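Local coordinates for protein carboxylesterase (Est-2) (Archaeoglobus fulgidus, PDB 5FRD) that probably hydrolyses carboxylic esters as a thermophilic alpha/beta-hydrolase and carries a coenzyme A molecule bound near its active site, at residues L51-H54 with D58-E61. Sequence-based numbering, arbitrary orientation.
Sequences LPNH and DTVE
The carboxamide of Asn53 lies against the backbone of Val60 and bonds to both its polar atoms. Val60 N donates to Asn53 OD1 at 3.0 Å, while Asn53 ND2 donates to Val60 O at 2.9 Å; that oxygen lies in the amide plane of Asn53. Asparagine suits the place because one short, flat group offers an acceptor and a donor side by side. Its CG stands anti to the carbonyl carbon, beside the backbone N (chi1 -51°), which keeps the amide on the side of Asn53 N, itself a donor to Asp58 O at 2.9 Å. These residues belong to the loop joining strand 47-49 to helix 65-79 in the alpha/beta-hydrolase fold. Leu51 to His54 form a type II turn, closed by His54 N on Leu51 O, with proline second, where its restricted phi fits, and Asn53 third, asparagine being among the residues that, after glycine, most readily take positive phi (79°). A leucine in place of Asn53 would probably leave Val60 N and O without their side-chain partners and let segment 58-61 drift from the turn. Pro52 CB packs on Val60 CG1 at 3.6 Å, and both side chains touch Tyr71 of helix 65-79. Tyr68 hydrogen-bonds Asn53 ND2 and Pro52 O.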
ATOM      1  N   LEU A  51      -5.842  -7.026  -4.665  1.00 12.04           N
ATOM      2  CA  LEU A  51      -7.179  -6.443  -4.629  1.00 12.79           C
ATOM      3  C   LEU A  51      -7.968  -6.904  -5.841  1.00 13.24           C
ATOM      4  O   LEU A  51      -7.397  -7.136  -6.913  1.00 13.63           O
ATOM      5  CB  LEU A  51      -7.111  -4.909  -4.601  1.00 12.83           C
ATOM      6  CG  LEU A  51      -6.587  -4.259  -3.328  1.00 14.31           C
ATOM      7  CD1 LEU A  51      -6.346  -2.780  -3.541  1.00 15.64           C
ATOM      8  CD2 LEU A  51      -7.486  -4.503  -2.129  1.00 16.07           C
ATOM      9  N   PRO A  52      -9.291  -7.050  -5.688  1.00 13.85           N
ATOM     10  CA  PRO A  52     -10.084  -7.320  -6.895  1.00 14.40           C
ATOM     11  C   PRO A  52      -9.712  -6.345  -8.008  1.00 13.37           C
ATOM     12  O   PRO A  52      -9.314  -5.198  -7.739  1.00 14.54           O
ATOM     13  CB  PRO A  52     -11.518  -7.118  -6.414  1.00 15.62           C
ATOM     14  CG  PRO A  52     -11.457  -7.476  -4.966  1.00 16.99           C
ATOM     15  CD  PRO A  52     -10.123  -6.942  -4.487  1.00 15.29           C
ATOM     16  N   ASN A  53      -9.770  -6.833  -9.238  1.00 14.98           N
ATOM     17  CA  ASN A  53      -9.303  -6.126 -10.440  1.00 14.16           C
ATOM     18  C   ASN A  53      -7.811  -6.134 -10.674  1.00 14.09           C
ATOM     19  O   ASN A  53      -7.345  -5.542 -11.648  1.00 17.11           O
ATOM     20  CB  ASN A  53      -9.840  -4.691 -10.526  1.00 16.38           C
ATOM     21  CG  ASN A  53     -11.344  -4.640 -10.358  1.00 19.96           C
ATOM     22  OD1 ASN A  53     -12.051  -5.335 -11.070  1.00 19.98           O
ATOM     23  ND2 ASN A  53     -11.822  -3.908  -9.382  1.00 19.68           N
ATOM     24  N   HIS A  54      -7.069  -6.811  -9.792  1.00 13.68           N
ATOM     25  CA  HIS A  54      -5.616  -6.863  -9.833  1.00 13.22           C
ATOM     26  C   HIS A  54      -5.144  -8.294  -9.670  1.00 13.67           C
ATOM     27  O   HIS A  54      -5.791  -9.128  -9.031  1.00 13.35           O
ATOM     28  CB  HIS A  54      -5.017  -5.998  -8.728  1.00 13.14           C
ATOM     29  CG  HIS A  54      -5.492  -4.572  -8.742  1.00 13.66           C
ATOM     30  ND1 HIS A  54      -6.732  -4.196  -8.288  1.00 16.09           N
ATOM     31  CD2 HIS A  54      -4.885  -3.443  -9.151  1.00 13.29           C
ATOM     32  CE1 HIS A  54      -6.870  -2.889  -8.429  1.00 16.33           C
ATOM     33  NE2 HIS A  54      -5.759  -2.404  -8.931  1.00 15.65           N
ATOM     34  N   ASP A  58     -10.530 -11.898  -8.919  1.00 16.49           N
ATOM     35  CA  ASP A  58     -11.626 -11.611  -9.830  1.00 17.60           C
ATOM     36  C   ASP A  58     -11.770 -10.113 -10.088  1.00 18.54           C
ATOM     37  O   ASP A  58     -11.361  -9.244  -9.299  1.00 18.62           O
ATOM     38  CB  ASP A  58     -12.968 -12.118  -9.276  1.00 18.69           C
ATOM     39  CG  ASP A  58     -13.198 -13.598  -9.458  1.00 23.94           C
ATOM     40  OD1 ASP A  58     -12.426 -14.285 -10.166  1.00 28.52           O
ATOM     41  OD2 ASP A  58     -14.190 -14.076  -8.837  1.00 25.11           O
ATOM     42  N   THR A  59     -12.389  -9.814 -11.223  1.00 19.06           N
ATOM     43  CA  THR A  59     -12.813  -8.465 -11.579  1.00 21.77           C
ATOM     44  C   THR A  59     -14.199  -8.211 -10.980  1.00 22.25           C
ATOM     45  O   THR A  59     -15.076  -9.079 -11.019  1.00 27.41           O
ATOM     46  CB  THR A  59     -12.826  -8.341 -13.113  1.00 23.72           C
ATOM     47  OG1 THR A  59     -11.483  -8.435 -13.606  1.00 29.22           O
ATOM     48  CG2 THR A  59     -13.444  -7.026 -13.590  1.00 29.29           C
ATOM     49  N   VAL A  60     -14.381  -7.031 -10.422  1.00 21.78           N
ATOM     50  CA  VAL A  60     -15.660  -6.609  -9.854  1.00 22.58           C
ATOM     51  C   VAL A  60     -15.680  -5.083  -9.821  1.00 26.07           C
ATOM     52  O   VAL A  60     -14.648  -4.411  -9.660  1.00 23.18           O
ATOM     53  CB  VAL A  60     -15.899  -7.236  -8.456  1.00 27.98           C
ATOM     54  CG1 VAL A  60     -14.957  -6.648  -7.406  1.00 30.00           C
ATOM     55  CG2 VAL A  60     -17.348  -7.051  -8.008  1.00 32.97           C
ATOM     56  N   GLU A  61     -16.865  -4.496  -9.985  1.00 25.55           N
ATOM     57  CA  GLU A  61     -16.993  -3.049  -9.933  0.60 21.99           C
ATOM     58  C   GLU A  61     -16.648  -2.521  -8.540  1.00 21.87           C
ATOM     59  O   GLU A  61     -17.219  -2.976  -7.543  1.00 25.56           O
ATOM     60  CB  GLU A  61     -18.425  -2.631 -10.307  0.60 25.14           C
ATOM     61  CG  GLU A  61     -18.618  -1.135 -10.493  0.60 31.95           C
ATOM     62  CD  GLU A  61     -20.077  -0.727 -10.685  0.60 62.01           C
ATOM     63  OE1 GLU A  61     -20.975  -1.601 -10.682  0.60 48.46           O
ATOM     64  OE2 GLU A  61     -20.325   0.490 -10.818  0.60 42.98           O
TER
HETATM   65  O   HOH W   1      -9.479  -5.832 -13.924  1.00 41.97           O